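Local structure of surface layer protein (Geobacillus stearothermophilus, 4UJ8) at residues 36-41 / 80-85; 124-129 / 229-234; 182-187 / 214-219. The protein probably serves as a self-assembling subunit of the bacterial surface layer and binds calcium ions, the piece described here comprising its domains 6 and 7. All coordinates share one frame; numbering follows the deposited sequence. Where two conformers were deposited one is given.

How the contacts relate
Contact 1 lies in the N-terminal lobe of the chain and contacts 2 and 3 in the C-terminal one, on opposite sides of the chain's centre. The centre of contact 1 is about 53 Å from that of contact 2 and about 60 Å from that of contact 3, and it closes before either opens. The centres of contacts 2 and 3 are about 13 Å apart, and the two touch, 182-187 / 214-219 being nested inside the long loop closed by 124-129 / 229-234. Strand 231-237 of contact 2 joins the mixed sheet of contact 3 beside strand 214-222, whereas 123-126 pairs separately with 149-152. The two lobes thus have separate strand frameworks, as expected of beads in an extended multidomain chain.

Contact 1: residues 36-41 / 80-85; sequences QLKVYA and DTVYVI
Lys-38 reaches from strand 34-42 to the start of strand 80-87 and grips Asp-80 and Thr-81 with its ammonium group. Its CB and CG stay close to their own strand, and the chain then bends at both chi2 (-69°) and chi3 (-71°), which curls it over the neighbouring strand. CD comes next, 3.4 Å from Thr-81 O and skirting the methyl CG2 of Val-82. CE follows between the same carbonyl and the carboxylate of Asp-80. At the tip, NZ makes a salt bridge to Asp-80 in a forked grip on the syn sides of both oxygens, OD2 at a short 2.5 Å and OD1 at 2.8 Å, and it lies well out of the carboxylate plane. NZ also donates to Thr-81 O at 2.8 Å, approaching from above the carbonyl plane.

Further back, Leu-37 and Tyr-83 form an antiparallel hydrogen-bonded pair, Leu-37 N to Tyr-83 O and Tyr-83 N to Leu-37 O each being 3.0 Å. The N-to-C directions of the two short segments make 133°, well short of antiparallel, and the ladder is short. On the face of Leu-37, its CD1 meets Ile-85 CG1 at 4.0 Å, and Leu-98 of strand 94-102 touches both side chains, a place suited to branched aliphatics. On the other face Gln-36 CB rests 3.6 Å from Val-82 CG1, while its amide NE2 turns to calcium-binding Asp-34.

Asp-51 forms a second salt bridge with Lys-38. Buried between two carboxylates and a carbonyl, the lysine probably stays charged, and it would offset the closeness of the two aspartates.

Contact 2: residues 124-129 / 229-234; sequences VTKKAD and APIAIT
Ile-231 and Lys-126 slide past each other in opposite directions, and with Asp-129 they supply most of the buried surface. The CG2 methyl of Ile-231 lies 3.7 Å from Lys-126 CB and equally near CD, making an apolar track for the lysine's methylene chain. Its other branch ends in CD1, which meets Val-124 CG1 at 3.8 Å, the two side chains crossing at about a right angle. A beta-branched residue with one long arm suits this place, since its two arms reach Val-124 and Lys-126, two residues apart on the same strand.

Lys-126 starts with CG wedged between its backbone N and carbonyl carbon (chi1 67°) and is extended from there, which carries NZ along to Ala-232. NZ donates to Ala-232 O at 2.8 Å, in the carbonyl plane, and a water bonded to NZ also accepts from Ala-232 N at 2.8 Å. A salt bridge to Asp-129 OD1, 3.2 Å from NZ and only a weak hydrogen bond, ties the lysine to its own segment.

Asp-129 acts across the contact through its backbone: its O accepts from Thr-234 N at 2.9 Å, and a second water links this O to Ala-232 O. Strand 123-126 pairs with 149-152, but after the intervening turn the chain pairs parallel with 231-237 as strand 130-132. A strand that changes sheets in this way recalls the split first strand of immunoglobulin-like beta sandwiches.

Contact 3: residues 182-187 / 214-219; sequences IVSSDT and GTVTLT
Asp-186 carries the one flat side-chain group of this contact, and it touches the other segment through its root: CB packs against Val-216 CG1 at 3.5 Å. The carboxylate itself is held by its oxygens. OD1 bonds to Ser-188, while OD2 accepts from a water at 2.6 Å that also donates to Thr-215 O, 3.3 Å from it, and so bridges the segments beyond the end of the paired strand.

The flat peptide groups form the ladder. Val-183 and Thr-219 are an antiparallel hydrogen-bonded pair, with Val-183 N to Thr-219 O at 2.8 Å and Thr-219 N to Val-183 O at 2.7 Å. At Ser-185 the pattern changes: its N still donates to Thr-217 O at 3.0 Å, but the backbone turns there (psi -20°), and the hydroxyl takes up the return bond. With chi1 at 63°, OG swings to Thr-217 N and accepts at 2.8 Å along an almost straight line (176°). A serine, small and able to accept, suits the place where a strand ends.

Ser-184 OG accepts from Asp-186 N in an ST turn and bonds to Ile-190 as well, so this buried hydroxyl is well satisfied. Its CB meets the Leu-218 CD2 methyl at 3.6 Å, on the face where Ile-182 CG2 also packs against Leu-218. Val-183, Thr-217 and Thr-219 occupy the more open face, where threonines tolerate water and suit extended backbone.

Strand 179-184 is one of the two outermost strands, within this chain, of a four-stranded mixed sheet. Strand 214-222 lies between it and 231-237, and Leu-208 touches Leu-218 on the buried face, while residues Val-189 and Ile-190 lean on Val-216.

Contact 1: residues 36-41 / 80-85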
ATOM      1  N   GLN A  36      -8.369  -4.531 -17.914  1.00  7.53           N
ATOM      2  CA  GLN A  36      -9.409  -5.095 -18.769  1.00  9.87           C
ATOM      3  C   GLN A  36      -8.868  -5.288 -20.179  1.00 13.29           C
ATOM      4  O   GLN A  36      -8.356  -4.339 -20.779  1.00 10.91           O
ATOM      5  CB  GLN A  36     -10.622  -4.181 -18.774  1.00 12.27           C
ATOM      6  CG  GLN A  36     -11.130  -3.868 -17.364  1.00 12.54           C
ATOM      7  CD  GLN A  36     -11.798  -2.516 -17.298  1.00 23.28           C
ATOM      8  OE1 GLN A  36     -12.509  -2.126 -18.224  1.00 26.13           O
ATOM      9  NE2 GLN A  36     -11.549  -1.775 -16.217  1.00 21.06           N
ATOM     10  N   LEU A  37      -8.987  -6.512 -20.691  1.00 11.94           N
ATOM     11  CA  LEU A  37      -8.392  -6.892 -21.976  1.00 13.63           C
ATOM     12  C   LEU A  37      -9.434  -7.344 -22.969  1.00 11.84           C
ATOM     13  O   LEU A  37     -10.410  -8.005 -22.613  1.00 11.16           O
ATOM     14  CB  LEU A  37      -7.358  -8.008 -21.786  1.00 12.44           C
ATOM     15  CG  LEU A  37      -6.209  -7.725 -20.818  1.00 13.14           C
ATOM     16  CD1 LEU A  37      -5.353  -8.965 -20.599  1.00 12.77           C
ATOM     17  CD2 LEU A  37      -5.360  -6.558 -21.304  1.00 13.13           C
ATOM     18  N   LYS A  38      -9.224  -6.958 -24.226  1.00 11.01           N
ATOM     19  CA  LYS A  38      -9.947  -7.543 -25.360  1.00 15.17           C
ATOM     20  C   LYS A  38      -8.931  -8.189 -26.290  1.00 12.25           C
ATOM     21  O   LYS A  38      -7.777  -7.780 -26.329  1.00 10.95           O
ATOM     22  CB  LYS A  38     -10.755  -6.491 -26.123  1.00 16.74           C
ATOM     23  CG  LYS A  38     -11.855  -5.831 -25.322  1.00 17.05           C
ATOM     24  CD  LYS A  38     -12.942  -6.810 -25.031  1.00 20.49           C
ATOM     25  CE  LYS A  38     -13.710  -7.127 -26.288  1.00 17.75           C
ATOM     26  NZ  LYS A  38     -15.014  -7.777 -26.011  1.00 20.65           N
ATOM     27  N   VAL A  39      -9.344  -9.227 -27.014  1.00 12.64           N
ATOM     28  CA  VAL A  39      -8.480  -9.823 -28.016  1.00 14.16           C
ATOM     29  C   VAL A  39      -9.224  -9.877 -29.348  1.00 13.75           C
ATOM     30  O   VAL A  39     -10.256 -10.536 -29.470  1.00 15.00           O
ATOM     31  CB  VAL A  39      -8.016 -11.245 -27.632  1.00 14.64           C
ATOM     32  CG1 VAL A  39      -7.013 -11.763 -28.654  1.00 16.04           C
ATOM     33  CG2 VAL A  39      -7.371 -11.239 -26.253  1.00 13.70           C
ATOM     34  N   TYR A  40      -8.693  -9.172 -30.340  1.00 16.02           N
ATOM     35  CA  TYR A  40      -9.356  -9.060 -31.625  1.00 16.03           C
ATOM     36  C   TYR A  40      -8.550  -9.736 -32.734  1.00 11.32           C
ATOM     37  O   TYR A  40      -7.310  -9.775 -32.700  1.00 10.45           O
ATOM     38  CB  TYR A  40      -9.598  -7.581 -31.972  1.00 17.01           C
ATOM     39  CG  TYR A  40     -10.630  -6.861 -31.107  1.00 13.76           C
ATOM     40  CD1 TYR A  40     -11.969  -7.220 -31.133  1.00 15.94           C
ATOM     41  CD2 TYR A  40     -10.258  -5.791 -30.289  1.00 24.20           C
ATOM     42  CE1 TYR A  40     -12.917  -6.554 -30.359  1.00 20.75           C
ATOM     43  CE2 TYR A  40     -11.196  -5.128 -29.507  1.00 17.82           C
ATOM     44  CZ  TYR A  40     -12.522  -5.505 -29.556  1.00 22.67           C
ATOM     45  OH  TYR A  40     -13.463  -4.838 -28.792  1.00 25.67           O
ATOM     46  N   ALA A  41      -9.272 -10.307 -33.687  1.00 16.92           N
ATOM     47  CA  ALA A  41      -8.676 -10.734 -34.938  1.00 15.16           C
ATOM     48  C   ALA A  41      -9.005  -9.668 -35.982  1.00 13.87           C
ATOM     49  O   ALA A  41     -10.172  -9.293 -36.125  1.00 16.87           O
ATOM     50  CB  ALA A  41      -9.213 -12.080 -35.352  1.00 12.99           C
ATOM     51  N   ASP A  80     -20.895  -9.175 -24.478  1.00 22.36           N
ATOM     52  CA  ASP A  80     -19.476  -8.947 -24.690  1.00 19.64           C
ATOM     53  C   ASP A  80     -18.644  -9.575 -23.582  1.00 17.00           C
ATOM     54  O   ASP A  80     -19.025  -9.546 -22.407  1.00 18.43           O
ATOM     55  CB  ASP A  80     -19.170  -7.438 -24.775  1.00 21.26           C
ATOM     56  CG  ASP A  80     -17.856  -7.151 -25.499  1.00 20.86           C
ATOM     57  OD1 ASP A  80     -17.711  -7.554 -26.670  1.00 24.43           O
ATOM     58  OD2 ASP A  80     -16.938  -6.549 -24.895  1.00 20.96           O
ATOM     59  N   THR A  81     -17.493 -10.115 -23.957  1.00 10.57           N
ATOM     60  CA  THR A  81     -16.575 -10.689 -22.982  1.00 14.42           C
ATOM     61  C   THR A  81     -15.340  -9.815 -22.808  1.00 12.50           C
ATOM     62  O   THR A  81     -14.717  -9.427 -23.777  1.00 14.22           O
ATOM     63  CB  THR A  81     -16.129 -12.099 -23.388  1.00 14.15           C
ATOM     64  OG1 THR A  81     -17.279 -12.923 -23.609  1.00 18.15           O
ATOM     65  CG2 THR A  81     -15.244 -12.720 -22.299  1.00 12.06           C
ATOM     66  N   VAL A  82     -15.013  -9.503 -21.553  1.00  9.72           N
ATOM     67  CA  VAL A  82     -13.787  -8.794 -21.202  1.00  9.38           C
ATOM     68  C   VAL A  82     -12.952  -9.719 -20.348  1.00 11.01           C
ATOM     69  O   VAL A  82     -13.495 -10.385 -19.463  1.00 12.11           O
ATOM     70  CB  VAL A  82     -14.079  -7.497 -20.423  1.00 12.25           C
ATOM     71  CG1 VAL A  82     -12.770  -6.847 -19.950  1.00 12.45           C
ATOM     72  CG2 VAL A  82     -14.904  -6.532 -21.284  1.00 13.20           C
ATOM     73  N   TYR A  83     -11.643  -9.760 -20.573  1.00 10.27           N
ATOM     74  CA  TYR A  83     -10.800 -10.589 -19.727  1.00  7.32           C
ATOM     75  C   TYR A  83     -10.325  -9.697 -18.582  1.00 10.49           C
ATOM     76  O   TYR A  83      -9.578  -8.747 -18.805  1.00 14.64           O
ATOM     77  CB  TYR A  83      -9.627 -11.167 -20.529  1.00 10.54           C
ATOM     78  CG  TYR A  83      -9.375 -12.657 -20.327  1.00 10.47           C
ATOM     79  CD1 TYR A  83      -9.084 -13.189 -19.059  1.00  9.16           C
ATOM     80  CD2 TYR A  83      -9.492 -13.552 -21.396  1.00  9.98           C
ATOM     81  CE1 TYR A  83      -8.860 -14.545 -18.877  1.00 10.02           C
ATOM     82  CE2 TYR A  83      -9.261 -14.904 -21.219  1.00 10.91           C
ATOM     83  CZ  TYR A  83      -8.945 -15.401 -19.959  1.00 13.19           C
ATOM     84  OH  TYR A  83      -8.723 -16.755 -19.766  1.00 12.30           O
ATOM     85  N   VAL A  84     -10.768  -9.994 -17.359  1.00  6.51           N
ATOM     86  CA  VAL A  84     -10.540  -9.096 -16.228  1.00 10.90           C
ATOM     87  C   VAL A  84      -9.389  -9.596 -15.368  1.00  7.30           C
ATOM     88  O   VAL A  84      -9.410 -10.724 -14.872  1.00  7.58           O
ATOM     89  CB  VAL A  84     -11.824  -8.943 -15.361  1.00  8.48           C
ATOM     90  CG1 VAL A  84     -11.565  -8.041 -14.175  1.00  6.30           C
ATOM     91  CG2 VAL A  84     -12.957  -8.388 -16.191  1.00 10.81           C
ATOM     92  N   ILE A  85      -8.364  -8.761 -15.241  1.00  9.54           N
ATOM     93  CA  ILE A  85      -7.182  -9.105 -14.485  1.00  7.78           C
ATOM     94  C   ILE A  85      -7.237  -8.386 -13.151  1.00 10.03           C
ATOM     95  O   ILE A  85      -7.460  -7.178 -13.100  1.00 10.57           O
ATOM     96  CB  ILE A  85      -5.902  -8.717 -15.240  1.00  8.02           C
ATOM     97  CG1 ILE A  85      -6.028  -9.132 -16.709  1.00  7.08           C
ATOM     98  CG2 ILE A  85      -4.668  -9.299 -14.542  1.00  8.52           C
ATOM     99  CD1 ILE A  85      -6.250 -10.633 -16.935  1.00  7.73           C
TER

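Contact 2: residues 124-129 / 229-234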
ATOM      1  N   VAL A 124      10.075  11.733   9.284  1.00 16.20           N
ATOM      2  CA  VAL A 124       9.661  11.986  10.661  1.00 15.44           C
ATOM      3  C   VAL A 124      10.683  12.900  11.321  1.00 15.56           C
ATOM      4  O   VAL A 124      11.889  12.647  11.232  1.00 17.50           O
ATOM      5  CB  VAL A 124       9.517  10.693  11.476  1.00 15.36           C
ATOM      6  CG1 VAL A 124       9.078  11.026  12.908  1.00 13.47           C
ATOM      7  CG2 VAL A 124       8.501   9.766  10.816  1.00 16.85           C
ATOM      8  N   THR A 125      10.209  13.976  11.946  1.00 15.97           N
ATOM      9  CA  THR A 125      11.087  14.895  12.664  1.00 17.30           C
ATOM     10  C   THR A 125      10.538  15.259  14.036  1.00 20.38           C
ATOM     11  O   THR A 125       9.322  15.283  14.245  1.00 15.18           O
ATOM     12  CB  THR A 125      11.304  16.210  11.897  1.00 17.86           C
ATOM     13  OG1 THR A 125      10.038  16.841  11.663  1.00 17.70           O
ATOM     14  CG2 THR A 125      11.998  15.954  10.574  1.00 20.95           C
ATOM     15  N   LYS A 126      11.441  15.562  14.963  1.00 18.70           N
ATOM     16  CA  LYS A 126      11.038  16.050  16.274  1.00 16.80           C
ATOM     17  C   LYS A 126      10.991  17.573  16.275  1.00 16.82           C
ATOM     18  O   LYS A 126      11.753  18.238  15.565  1.00 19.80           O
ATOM     19  CB  LYS A 126      11.982  15.546  17.384  1.00 15.13           C
ATOM     20  CG  LYS A 126      13.406  16.106  17.332  1.00 15.02           C
ATOM     21  CD  LYS A 126      14.279  15.561  18.467  1.00 18.34           C
ATOM     22  CE  LYS A 126      15.759  15.899  18.209  1.00 19.11           C
ATOM     23  NZ  LYS A 126      16.678  15.484  19.311  1.00 16.98           N
ATOM     24  N   LYS A 127      10.081  18.115  17.075  1.00 16.20           N
ATOM     25  CA  LYS A 127       9.902  19.556  17.190  1.00 17.15           C
ATOM     26  C   LYS A 127      10.850  20.124  18.244  1.00 21.18           C
ATOM     27  O   LYS A 127      11.563  21.095  17.999  1.00 25.65           O
ATOM     28  CB  LYS A 127       8.452  19.889  17.543  1.00 21.93           C
ATOM     29  CG  LYS A 127       7.442  19.480  16.483  1.00 22.09           C
ATOM     30  CD  LYS A 127       6.012  19.716  16.969  1.00 27.86           C
ATOM     31  CE  LYS A 127       5.004  19.498  15.852  1.00 28.82           C
ATOM     32  NZ  LYS A 127       3.601  19.527  16.348  1.00 42.74           N
ATOM     33  N   ALA A 128      10.850  19.511  19.421  1.00 22.15           N
ATOM     34  CA  ALA A 128      11.717  19.944  20.510  1.00 19.26           C
ATOM     35  C   ALA A 128      12.554  18.775  21.034  1.00 20.20           C
ATOM     36  O   ALA A 128      12.208  17.610  20.832  1.00 17.76           O
ATOM     37  CB  ALA A 128      10.885  20.564  21.636  1.00 19.91           C
ATOM     38  N   ASP A 129      13.663  19.085  21.695  1.00 19.17           N
ATOM     39  CA  ASP A 129      14.541  18.052  22.239  1.00 21.33           C
ATOM     40  C   ASP A 129      14.012  17.479  23.544  1.00 17.11           C
ATOM     41  O   ASP A 129      14.396  16.390  23.958  1.00 16.47           O
ATOM     42  CB  ASP A 129      15.946  18.612  22.476  1.00 23.67           C
ATOM     43  CG  ASP A 129      16.676  18.915  21.189  1.00 26.59           C
ATOM     44  OD1 ASP A 129      16.190  18.506  20.115  1.00 26.33           O
ATOM     45  OD2 ASP A 129      17.747  19.555  21.257  1.00 30.66           O
ATOM     46  N   ALA A 229      16.743   8.228  10.354  1.00 16.75           N
ATOM     47  CA  ALA A 229      17.737   8.096  11.416  1.00 19.19           C
ATOM     48  C   ALA A 229      17.064   8.162  12.786  1.00 15.94           C
ATOM     49  O   ALA A 229      15.976   8.723  12.909  1.00 15.54           O
ATOM     50  CB  ALA A 229      18.803   9.183  11.285  1.00 22.25           C
ATOM     51  N   PRO A 230      17.704   7.579  13.818  1.00 15.65           N
ATOM     52  CA  PRO A 230      17.071   7.584  15.142  1.00 15.08           C
ATOM     53  C   PRO A 230      16.774   8.990  15.635  1.00 15.48           C
ATOM     54  O   PRO A 230      17.514   9.922  15.331  1.00 17.69           O
ATOM     55  CB  PRO A 230      18.114   6.909  16.035  1.00 13.22           C
ATOM     56  CG  PRO A 230      18.849   6.000  15.102  1.00 15.48           C
ATOM     57  CD  PRO A 230      18.940   6.775  13.811  1.00 18.39           C
ATOM     58  N   ILE A 231      15.693   9.131  16.394  1.00 11.77           N
ATOM     59  CA  ILE A 231      15.316  10.421  16.952  1.00 12.06           C
ATOM     60  C   ILE A 231      15.287  10.289  18.467  1.00 12.42           C
ATOM     61  O   ILE A 231      14.611   9.403  18.995  1.00 12.51           O
ATOM     62  CB  ILE A 231      13.926  10.889  16.453  1.00 15.12           C
ATOM     63  CG1 ILE A 231      13.916  11.024  14.928  1.00 15.34           C
ATOM     64  CG2 ILE A 231      13.539  12.206  17.100  1.00 16.04           C
ATOM     65  CD1 ILE A 231      12.560  11.477  14.365  1.00 15.09           C
ATOM     66  N   ALA A 232      16.039  11.138  19.158  1.00 15.23           N
ATOM     67  CA  ALA A 232      16.082  11.099  20.617  1.00 10.20           C
ATOM     68  C   ALA A 232      15.317  12.271  21.213  1.00 14.18           C
ATOM     69  O   ALA A 232      15.549  13.433  20.866  1.00 16.48           O
ATOM     70  CB  ALA A 232      17.531  11.112  21.117  1.00 16.21           C
ATOM     71  N   ILE A 233      14.414  11.952  22.130  1.00 15.13           N
ATOM     72  CA  ILE A 233      13.653  12.954  22.856  1.00 14.65           C
ATOM     73  C   ILE A 233      13.782  12.715  24.365  1.00 12.43           C
ATOM     74  O   ILE A 233      13.548  11.606  24.852  1.00 15.77           O
ATOM     75  CB  ILE A 233      12.169  12.926  22.455  1.00 12.80           C
ATOM     76  CG1 ILE A 233      12.022  13.186  20.951  1.00 12.64           C
ATOM     77  CG2 ILE A 233      11.384  13.955  23.257  1.00 14.35           C
ATOM     78  CD1 ILE A 233      10.650  12.819  20.378  1.00  8.54           C
ATOM     79  N   THR A 234      14.174  13.760  25.087  1.00 14.93           N
ATOM     80  CA  THR A 234      14.238  13.715  26.541  1.00 14.75           C
ATOM     81  C   THR A 234      12.845  13.951  27.113  1.00 14.49           C
ATOM     82  O   THR A 234      12.156  14.887  26.706  1.00 16.27           O
ATOM     83  CB  THR A 234      15.213  14.767  27.100  1.00 18.69           C
ATOM     84  OG1 THR A 234      16.521  14.547  26.553  1.00 23.91           O
ATOM     85  CG2 THR A 234      15.276  14.692  28.624  1.00 17.18           C
TER
HETATM   86  O   HOH W   1      17.665  12.998  17.816  1.00 21.84           O
HETATM   87  O   HOH W   2      16.885  15.539  22.318  1.00 23.77           O

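Contact 3: residues 182-187 / 214-219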
ATOM      1  N   ILE A 182      11.437   1.673  20.515  1.00 11.28           N
ATOM      2  CA  ILE A 182      11.765   2.850  21.302  0.84 12.16           C
ATOM      3  C   ILE A 182      12.673   2.450  22.464  1.00 14.51           C
ATOM      4  O   ILE A 182      12.312   1.612  23.283  1.00 16.39           O
ATOM      5  CB  ILE A 182      10.498   3.548  21.868  0.84 12.33           C
ATOM      6  CG1 ILE A 182       9.597   4.059  20.738  0.84 13.41           C
ATOM      7  CG2 ILE A 182      10.884   4.675  22.821  0.84 14.45           C
ATOM      8  CD1 ILE A 182       8.299   4.691  21.248  0.84 12.28           C
ATOM      9  N   VAL A 183      13.861   3.037  22.524  1.00  9.16           N
ATOM     10  CA  VAL A 183      14.743   2.731  23.653  1.00 13.98           C
ATOM     11  C   VAL A 183      14.670   3.802  24.723  1.00 12.51           C
ATOM     12  O   VAL A 183      14.777   5.003  24.429  1.00 11.73           O
ATOM     13  CB  VAL A 183      16.211   2.566  23.214  1.00 13.50           C
ATOM     14  CG1 VAL A 183      17.136   2.433  24.435  1.00 13.02           C
ATOM     15  CG2 VAL A 183      16.348   1.355  22.306  1.00 18.43           C
ATOM     16  N   SER A 184      14.507   3.360  25.973  1.00 14.31           N
ATOM     17  CA  SER A 184      14.555   4.251  27.122  1.00 10.95           C
ATOM     18  C   SER A 184      15.929   4.182  27.785  1.00 13.97           C
ATOM     19  O   SER A 184      16.478   3.092  27.949  1.00 16.76           O
ATOM     20  CB  SER A 184      13.472   3.894  28.144  1.00 13.16           C
ATOM     21  OG  SER A 184      13.629   4.667  29.335  1.00 11.91           O
ATOM     22  N   SER A 185      16.470   5.342  28.155  1.00 14.02           N
ATOM     23  CA  SER A 185      17.760   5.397  28.859  1.00 14.69           C
ATOM     24  C   SER A 185      17.634   4.854  30.289  1.00 20.07           C
ATOM     25  O   SER A 185      18.632   4.474  30.903  1.00 19.00           O
ATOM     26  CB  SER A 185      18.321   6.826  28.884  1.00 17.42           C
ATOM     27  OG  SER A 185      17.482   7.729  29.592  1.00 17.51           O
ATOM     28  N   ASP A 186      16.410   4.819  30.814  1.00 16.63           N
ATOM     29  CA  ASP A 186      16.163   4.276  32.146  1.00 19.92           C
ATOM     30  C   ASP A 186      14.805   3.567  32.177  1.00 21.95           C
ATOM     31  O   ASP A 186      13.766   4.201  32.378  1.00 20.45           O
ATOM     32  CB  ASP A 186      16.215   5.387  33.201  1.00 21.16           C
ATOM     33  CG  ASP A 186      16.262   4.849  34.620  1.00 21.30           C
ATOM     34  OD1 ASP A 186      16.004   3.645  34.807  1.00 23.02           O
ATOM     35  OD2 ASP A 186      16.553   5.635  35.549  1.00 22.05           O
ATOM     36  N   THR A 187      14.825   2.249  31.985  1.00 14.73           N
ATOM     37  CA  THR A 187      13.600   1.470  31.885  1.00 16.15           C
ATOM     38  C   THR A 187      12.796   1.471  33.195  1.00 18.65           C
ATOM     39  O   THR A 187      11.617   1.126  33.199  1.00 18.70           O
ATOM     40  CB  THR A 187      13.894   0.023  31.488  1.00 21.19           C
ATOM     41  OG1 THR A 187      14.803  -0.550  32.435  1.00 23.96           O
ATOM     42  CG2 THR A 187      14.519  -0.035  30.087  1.00 23.30           C
ATOM     43  N   GLY A 214      10.910  10.966  37.140  1.00 25.64           N
ATOM     44  CA  GLY A 214      12.277  11.042  36.663  1.00 20.72           C
ATOM     45  C   GLY A 214      12.405  11.587  35.260  1.00 18.75           C
ATOM     46  O   GLY A 214      11.452  12.116  34.690  1.00 17.81           O
ATOM     47  N   THR A 215      13.602  11.455  34.706  1.00 19.57           N
ATOM     48  CA  THR A 215      13.892  11.998  33.394  1.00 20.25           C
ATOM     49  C   THR A 215      14.634  10.958  32.598  1.00 22.07           C
ATOM     50  O   THR A 215      15.614  10.386  33.077  1.00 22.97           O
ATOM     51  CB  THR A 215      14.720  13.295  33.494  1.00 18.64           C
ATOM     52  OG1 THR A 215      13.952  14.283  34.194  1.00 20.30           O
ATOM     53  CG2 THR A 215      15.073  13.826  32.107  1.00 22.84           C
ATOM     54  N   VAL A 216      14.155  10.701  31.385  1.00 15.20           N
ATOM     55  CA  VAL A 216      14.787   9.729  30.508  1.00 15.91           C
ATOM     56  C   VAL A 216      14.958  10.297  29.119  1.00 17.34           C
ATOM     57  O   VAL A 216      14.323  11.281  28.756  1.00 20.28           O
ATOM     58  CB  VAL A 216      13.970   8.428  30.387  1.00 19.87           C
ATOM     59  CG1 VAL A 216      13.966   7.668  31.685  1.00 20.24           C
ATOM     60  CG2 VAL A 216      12.539   8.722  29.933  1.00 16.84           C
ATOM     61  N   THR A 217      15.826   9.658  28.345  1.00 16.82           N
ATOM     62  CA  THR A 217      15.914   9.923  26.920  1.00 17.12           C
ATOM     63  C   THR A 217      15.262   8.762  26.216  1.00 13.11           C
ATOM     64  O   THR A 217      15.630   7.614  26.453  1.00 13.73           O
ATOM     65  CB  THR A 217      17.363  10.065  26.449  1.00 16.17           C
ATOM     66  OG1 THR A 217      17.942  11.205  27.088  1.00 18.41           O
ATOM     67  CG2 THR A 217      17.427  10.236  24.933  1.00 15.16           C
ATOM     68  N   LEU A 218      14.265   9.057  25.380  1.00 12.88           N
ATOM     69  CA  LEU A 218      13.646   8.050  24.542  1.00 13.20           C
ATOM     70  C   LEU A 218      14.203   8.168  23.132  1.00 12.57           C
ATOM     71  O   LEU A 218      14.168   9.244  22.532  1.00 14.62           O
ATOM     72  CB  LEU A 218      12.121   8.208  24.528  1.00 14.42           C
ATOM     73  CG  LEU A 218      11.398   7.987  25.861  1.00 13.07           C
ATOM     74  CD1 LEU A 218       9.881   7.979  25.665  1.00 15.40           C
ATOM     75  CD2 LEU A 218      11.845   6.687  26.510  1.00  9.51           C
ATOM     76  N   THR A 219      14.737   7.070  22.618  1.00 11.95           N
ATOM     77  CA  THR A 219      15.270   7.051  21.262  1.00 15.26           C
ATOM     78  C   THR A 219      14.377   6.192  20.383  1.00  9.57           C
ATOM     79  O   THR A 219      14.229   4.981  20.592  1.00 12.48           O
ATOM     80  CB  THR A 219      16.715   6.515  21.204  1.00 11.44           C
ATOM     81  OG1 THR A 219      17.524   7.221  22.147  1.00 12.18           O
ATOM     82  CG2 THR A 219      17.304   6.694  19.807  1.00 12.98           C
TER
HETATM   83  O   HOH W   3      17.080   8.150  34.994  1.00 30.43           O